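Local coordinates for protein sugar phosphate isomerase/epimerase (Parabacteroides distasonis, PDB 3L23) that binds a magnesium ion and probably acts as an isomerase or epimerase on sugar phosphates, at residues A112-H117 with K123-P128; D116-G121 with E156-G161; P131-H136 with K140-I145. All coordinates share one frame; numbering follows the deposited sequence.

Interaction 1 (A112-H117 with K123-P128). With EDO (1,2-ethanediol), chain E.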
# COMPACT_ATOMS: atom_id res chain seq x y z
N ALA A 112 6.45 12.01 13.48
CA ALA A 112 5.63 11.37 14.53
C ALA A 112 5.18 9.97 14.13
O ALA A 112 5.22 9.05 14.94
CB ALA A 112 4.44 12.22 14.82
N THR A 113 4.72 9.82 12.89
CA THR A 113 4.26 8.53 12.40
C THR A 113 5.39 7.50 12.29
O THR A 113 5.21 6.34 12.70
CB THR A 113 3.55 8.77 11.05
OG1 THR A 113 2.50 9.72 11.29
CG2 THR A 113 3.00 7.45 10.44
N ALA A 114 6.53 7.90 11.76
CA ALA A 114 7.68 7.01 11.62
C ALA A 114 8.21 6.58 13.00
O ALA A 114 8.55 5.40 13.20
CB ALA A 114 8.80 7.67 10.79
N ALA A 115 8.24 7.51 13.96
CA ALA A 115 8.64 7.19 15.33
C ALA A 115 7.76 6.10 15.91
O ALA A 115 8.28 5.14 16.49
CB ALA A 115 8.63 8.45 16.22
N ASP A 116 6.44 6.21 15.72
CA ASP A 116 5.49 5.19 16.16
C ASP A 116 5.72 3.86 15.47
O ASP A 116 5.67 2.82 16.11
CB ASP A 116 4.02 5.65 15.94
CG ASP A 116 3.48 6.52 17.10
OD1 ASP A 116 4.15 6.67 18.14
OD2 ASP A 116 2.33 7.02 16.98
N HIS A 117 5.96 3.89 14.17
CA HIS A 117 6.14 2.63 13.42
C HIS A 117 7.48 1.96 13.72
O HIS A 117 7.55 0.73 13.63
CB HIS A 117 5.90 2.84 11.94
CG HIS A 117 4.44 2.98 11.63
ND1 HIS A 117 3.75 4.16 11.84
CD2 HIS A 117 3.54 2.09 11.17
CE1 HIS A 117 2.49 3.99 11.51
NE2 HIS A 117 2.32 2.74 11.11
N LYS A 123 8.60 -2.92 9.19
CA LYS A 123 9.67 -2.81 8.18
C LYS A 123 9.43 -1.74 7.10
O LYS A 123 10.39 -1.05 6.69
CB LYS A 123 9.91 -4.19 7.53
CG LYS A 123 10.85 -4.13 6.35
CD LYS A 123 11.26 -5.48 5.88
CE LYS A 123 12.31 -5.35 4.78
NZ LYS A 123 12.95 -6.65 4.45
N TYR A 124 8.18 -1.68 6.61
CA TYR A 124 7.76 -0.72 5.61
C TYR A 124 6.72 0.26 6.14
O TYR A 124 5.80 -0.14 6.85
CB TYR A 124 7.14 -1.45 4.43
CG TYR A 124 7.98 -2.55 3.80
CD1 TYR A 124 8.96 -2.25 2.91
CD2 TYR A 124 7.72 -3.89 4.08
CE1 TYR A 124 9.70 -3.24 2.29
CE2 TYR A 124 8.46 -4.90 3.48
CZ TYR A 124 9.44 -4.57 2.58
OH TYR A 124 10.19 -5.56 2.00
N LEU A 125 6.86 1.52 5.73
CA LEU A 125 5.89 2.60 5.99
C LEU A 125 5.56 3.18 4.62
O LEU A 125 6.45 3.66 3.90
CB LEU A 125 6.49 3.65 6.93
CG LEU A 125 5.52 4.69 7.46
CD1 LEU A 125 4.34 4.08 8.18
CD2 LEU A 125 6.26 5.73 8.35
N ILE A 126 4.28 3.13 4.25
CA ILE A 126 3.83 3.35 2.87
C ILE A 126 2.64 4.31 2.80
O ILE A 126 1.70 4.20 3.57
CB ILE A 126 3.46 2.01 2.20
CG1 ILE A 126 4.69 1.09 2.08
CG2 ILE A 126 2.80 2.22 0.83
CD1 ILE A 126 4.48 -0.36 1.64
N GLN A 127 2.73 5.29 1.90
CA GLN A 127 1.64 6.21 1.56
C GLN A 127 0.86 5.62 0.40
O GLN A 127 1.45 5.36 -0.66
CB GLN A 127 2.16 7.58 1.17
CG GLN A 127 1.03 8.50 0.76
CD GLN A 127 1.51 9.89 0.57
OE1 GLN A 127 2.46 10.33 1.24
NE2 GLN A 127 0.85 10.63 -0.34
N PRO A 128 -0.44 5.33 0.59
CA PRO A 128 -1.26 4.71 -0.49
C PRO A 128 -2.15 5.60 -1.32
O PRO A 128 -2.72 5.12 -2.30
CB PRO A 128 -2.12 3.74 0.30
CG PRO A 128 -2.45 4.54 1.54
CD PRO A 128 -1.19 5.34 1.86
C1 EDO E . -0.24 11.38 13.38
O1 EDO E . 1.01 10.84 13.77
C2 EDO E . -1.12 10.20 13.04
O2 EDO E . -2.51 10.51 13.18
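L125, on strand 124-127, reaches across to A114 and H117 in segment 112-117 of helix 103-119, an example of how a TIM barrel of the xylose isomerase-like family seats an outer helix on its parallel sheet. Over these short segments the helix runs obliquely antiparallel to the strand, at 146°, with axes 9.8 Å apart. The leucine CB points toward the helix; CG, anti to the backbone N (chi1 -170°), carries the fork the same way, and CD1 and CD2 take different partners. CD2 lies 3.8 Å from A114 CA and close to the alanine methyl, with T113 CG2 4.2 Å from this CD2. W110, one turn before A114, also touches L125. CD1 sits squarely over one face of the H117 imidazole as a CH-pi contact, 3.5 Å from the ring centroid. T113 OG1, hydrogen-bonded to Y109 O, also accepts from O1 of a 1,2-ethanediol at 3.1 Å, probably from the crystallisation liquor. The H117 ring is held at both nitrogens: NE2 is hydrogen-bonded to S78 OG, and ND1 donates to T113 O at 2.8 Å. That carbonyl also receives H117 N; ND1 reaches it from above its plane, with T113 O only 2° out of the imidazole plane.

Interaction 2 (D116-G121 with E156-G161)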
# COMPACT_ATOMS: atom_id res chain seq x y z
N ASP A 116 6.44 6.21 15.72
CA ASP A 116 5.49 5.19 16.16
C ASP A 116 5.72 3.86 15.47
O ASP A 116 5.67 2.82 16.11
CB ASP A 116 4.02 5.65 15.94
CG ASP A 116 3.48 6.52 17.10
OD1 ASP A 116 4.15 6.67 18.14
OD2 ASP A 116 2.33 7.02 16.98
N HIS A 117 5.96 3.89 14.17
CA HIS A 117 6.14 2.63 13.42
C HIS A 117 7.48 1.96 13.72
O HIS A 117 7.55 0.73 13.63
CB HIS A 117 5.90 2.84 11.94
CG HIS A 117 4.44 2.98 11.63
ND1 HIS A 117 3.75 4.16 11.84
CD2 HIS A 117 3.54 2.09 11.17
CE1 HIS A 117 2.49 3.99 11.51
NE2 HIS A 117 2.32 2.74 11.11
N ALA A 118 8.49 2.74 14.13
CA ALA A 118 9.74 2.17 14.62
C ALA A 118 9.44 1.40 15.91
O ALA A 118 9.91 0.28 16.10
CB ALA A 118 10.80 3.25 14.85
N LYS A 119 8.63 1.98 16.79
CA LYS A 119 8.26 1.28 18.01
C LYS A 119 7.45 0.02 17.71
O LYS A 119 7.55 -0.96 18.46
CB LYS A 119 7.48 2.18 18.95
CG LYS A 119 8.31 3.28 19.55
N LEU A 120 6.66 0.04 16.65
CA LEU A 120 5.90 -1.14 16.22
C LEU A 120 6.79 -2.22 15.53
O LEU A 120 6.31 -3.34 15.30
CB LEU A 120 4.76 -0.76 15.27
CG LEU A 120 3.50 -0.09 15.79
CD1 LEU A 120 2.61 0.43 14.64
CD2 LEU A 120 2.73 -1.06 16.72
N GLY A 121 8.04 -1.89 15.20
CA GLY A 121 8.93 -2.83 14.51
C GLY A 121 8.56 -3.09 13.07
O GLY A 121 8.95 -4.11 12.48
N GLU A 156 14.08 8.38 11.93
CA GLU A 156 13.31 7.80 13.03
C GLU A 156 13.54 6.29 13.18
O GLU A 156 13.02 5.68 14.12
CB GLU A 156 11.81 8.09 12.87
CG GLU A 156 11.48 9.56 12.97
CD GLU A 156 12.01 10.20 14.23
OE1 GLU A 156 11.88 9.58 15.31
OE2 GLU A 156 12.57 11.33 14.16
N GLY A 157 14.29 5.68 12.26
CA GLY A 157 14.65 4.28 12.40
C GLY A 157 14.08 3.27 11.45
O GLY A 157 14.26 2.08 11.67
N ILE A 158 13.39 3.71 10.40
CA ILE A 158 12.82 2.82 9.40
C ILE A 158 13.70 2.91 8.15
O ILE A 158 13.55 3.81 7.34
CB ILE A 158 11.35 3.17 9.12
CG1 ILE A 158 10.55 3.08 10.44
CG2 ILE A 158 10.74 2.24 8.09
CD1 ILE A 158 9.06 3.36 10.30
N ALA A 159 14.63 1.97 8.03
CA ALA A 159 15.70 2.03 7.04
C ALA A 159 15.22 1.99 5.60
O ALA A 159 15.93 2.44 4.70
CB ALA A 159 16.67 0.91 7.27
N THR A 160 14.06 1.40 5.37
CA THR A 160 13.49 1.34 4.01
C THR A 160 13.05 2.69 3.42
O THR A 160 12.85 2.79 2.22
CB THR A 160 12.30 0.37 3.94
OG1 THR A 160 11.34 0.70 4.96
CG2 THR A 160 12.77 -1.07 4.09
N GLY A 161 12.92 3.72 4.26
CA GLY A 161 12.54 5.03 3.79
C GLY A 161 11.05 5.16 3.47
O GLY A 161 10.20 4.70 4.25
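The backbones come closest at A118 and G157, whose CA atoms are 5.8 Å apart, where the last turn of helix 103-119 passes the loop that follows helix 136-155. Both segments leave their helices through a Schellman motif, with G121 and G157 at positive phi; the two C-terminal ends lie close together. At G157 a side chain would have been directed at the A118 methyl and pressed against the preceding carbonyl, and the glycine avoids both.

A118 CB points toward the loop and rests 3.4 Å from E156 O, a van der Waals approach of a methyl to a carbonyl oxygen. The E156 side chain touches K111, A114 and A115 of helix 103-119. I158 supplies the deeper half of the contact. Its CG1 lies anti to the carbonyl carbon (chi1 -58°) and the chain then extends, which sends CD1 in against the helix: this methyl meets H117 CB at 3.6 Å and comes to 3.9 Å from A118 N. The isoleucine thus touches the stem of the histidine, while the ring leads away from the loop. Within its own segment, L120 CD1 lies 3.9 Å above one imidazole face, offset toward the rim.

No hydrogen bond joins the two segments. Their fit therefore rests on the shapes of small aliphatic groups, with a methyl laid beside a carbonyl at the partly exposed border and a longer branch filling the buried side.

Interaction 3 (P131-H136 with K140-I145)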
# COMPACT_ATOMS: atom_id res chain seq x y z
N PRO A 131 -1.45 12.45 -3.89
CA PRO A 131 -1.79 13.86 -3.76
C PRO A 131 -2.41 14.41 -5.04
O PRO A 131 -2.43 13.75 -6.07
CB PRO A 131 -0.43 14.56 -3.49
CG PRO A 131 0.50 13.51 -3.12
CD PRO A 131 -0.00 12.22 -3.73
N THR A 132 -2.94 15.61 -4.95
CA THR A 132 -3.42 16.28 -6.13
C THR A 132 -2.27 16.55 -7.11
O THR A 132 -1.34 17.29 -6.77
CB THR A 132 -4.05 17.62 -5.75
OG1 THR A 132 -5.15 17.38 -4.86
CG2 THR A 132 -4.55 18.39 -6.98
N ILE A 133 -2.34 15.96 -8.31
CA ILE A 133 -1.35 16.16 -9.36
C ILE A 133 -2.07 16.34 -10.71
O ILE A 133 -2.71 15.38 -11.19
CB ILE A 133 -0.37 15.00 -9.48
CG1 ILE A 133 0.39 14.77 -8.15
CG2 ILE A 133 0.60 15.26 -10.65
CD1 ILE A 133 1.19 13.43 -8.06
N THR A 134 -1.99 17.54 -11.28
CA THR A 134 -2.57 17.83 -12.60
C THR A 134 -1.58 18.37 -13.64
O THR A 134 -1.95 18.60 -14.81
CB THR A 134 -3.74 18.80 -12.48
OG1 THR A 134 -3.28 20.06 -11.99
CG2 THR A 134 -4.78 18.25 -11.52
N THR A 135 -0.35 18.65 -13.20
CA THR A 135 0.66 19.28 -14.05
C THR A 135 2.01 18.61 -13.76
O THR A 135 2.19 17.98 -12.71
CB THR A 135 0.80 20.79 -13.80
OG1 THR A 135 1.31 21.03 -12.46
CG2 THR A 135 -0.52 21.56 -14.02
N HIS A 136 2.96 18.81 -14.67
CA HIS A 136 4.32 18.31 -14.51
C HIS A 136 4.92 18.96 -13.25
O HIS A 136 5.53 18.30 -12.47
CB HIS A 136 5.21 18.61 -15.74
CG HIS A 136 4.87 17.80 -16.96
ND1 HIS A 136 3.97 18.22 -17.93
CD2 HIS A 136 5.33 16.59 -17.39
CE1 HIS A 136 3.88 17.29 -18.88
NE2 HIS A 136 4.70 16.30 -18.57
N LYS A 140 6.48 17.17 -9.90
CA LYS A 140 7.85 17.42 -9.44
C LYS A 140 7.89 17.69 -7.95
O LYS A 140 8.65 17.05 -7.23
CB LYS A 140 8.45 18.61 -10.17
CG LYS A 140 8.76 18.40 -11.62
CD LYS A 140 9.36 19.65 -12.20
CE LYS A 140 9.46 19.64 -13.69
NZ LYS A 140 9.97 20.95 -14.16
N LEU A 141 7.08 18.64 -7.49
CA LEU A 141 7.04 19.02 -6.08
C LEU A 141 6.63 17.85 -5.21
O LEU A 141 7.22 17.65 -4.15
CB LEU A 141 6.10 20.23 -5.87
CG LEU A 141 6.04 20.77 -4.43
CD1 LEU A 141 7.42 21.26 -3.94
CD2 LEU A 141 5.05 21.88 -4.31
N VAL A 142 5.68 17.04 -5.67
CA VAL A 142 5.30 15.87 -4.90
C VAL A 142 6.50 14.93 -4.76
O VAL A 142 6.80 14.41 -3.65
CB VAL A 142 4.08 15.16 -5.51
CG1 VAL A 142 4.00 13.73 -4.97
CG2 VAL A 142 2.78 15.96 -5.27
N CYS A 143 7.22 14.71 -5.85
CA CYS A 143 8.42 13.87 -5.78
C CYS A 143 9.48 14.39 -4.79
O CYS A 143 10.05 13.61 -4.02
CB CYS A 143 9.06 13.71 -7.14
SG CYS A 143 8.02 12.79 -8.28
N ASP A 144 9.73 15.69 -4.78
CA ASP A 144 10.67 16.27 -3.85
C ASP A 144 10.21 16.04 -2.41
O ASP A 144 11.04 15.79 -1.52
CB ASP A 144 10.77 17.77 -4.09
CG ASP A 144 11.42 18.11 -5.41
OD1 ASP A 144 12.21 17.29 -5.91
OD2 ASP A 144 11.20 19.25 -5.90
N ILE A 145 8.90 16.14 -2.17
CA ILE A 145 8.34 15.95 -0.85
C ILE A 145 8.52 14.46 -0.44
O ILE A 145 8.89 14.17 0.70
CB ILE A 145 6.85 16.48 -0.77
CG1 ILE A 145 6.86 18.01 -0.78
CG2 ILE A 145 6.07 15.91 0.43
CD1 ILE A 145 5.49 18.68 -1.12
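V142 fits its two methyls against P131 and I133 of the loop before helix 136-155, and it has the most surface buried in this contact. CG2 is the busier branch: it lies 3.9 Å from P131 CB and equally near I133 CG1. CG1, placed anti to the backbone N (chi1 162°), reaches P131 CG at 4.0 Å, and the isoleucine tip I133 CD1 lies near both valine methyls. Proline and isoleucine each lie slantwise to the valine. With an alanine in its place both methyls go, and the proline ring and I133 would probably lose their aliphatic partner and face a gap.

In the TIM barrel this loop is the link from strand 124-127 to the next outer helix, and I133 also touches I198 and M202 of helix 198-205. T135 is the N-cap of helix 136-155, its OG1 hydrogen-bonded to E138 N. H136 and K140, which follow it, meet in the first turn. K140 N donates to H136 O over 3.0 Å, with an N-H...O angle of 162°. The H136 ring turns away from this turn, and its NE2 is hydrogen-bonded to D196 OD2.

How the interactions relate
All three contacts lie in one TIM barrel, around strand 124-127 and the helices before and after it in the chain, 103-119 and 136-155. Interactions 1 and 2 are neighbours, their centres 6 Å apart; both use helix 103-119 and share D116 and H117, and K123 O to T160 OG1, at 2.6 Å, probably forms a hydrogen bond between them. Together they join the end of that helix to the sheet and to the loop leading into strand 162-165. The centre of interaction 3 is about 21 Å from that of interaction 1 and about 25 Å from that of interaction 2, which it does not touch. Along the chain interaction 1 closes before interaction 3 opens, and interaction 2 spans interaction 3. H165 of the magnesium site follows on strand 162-165.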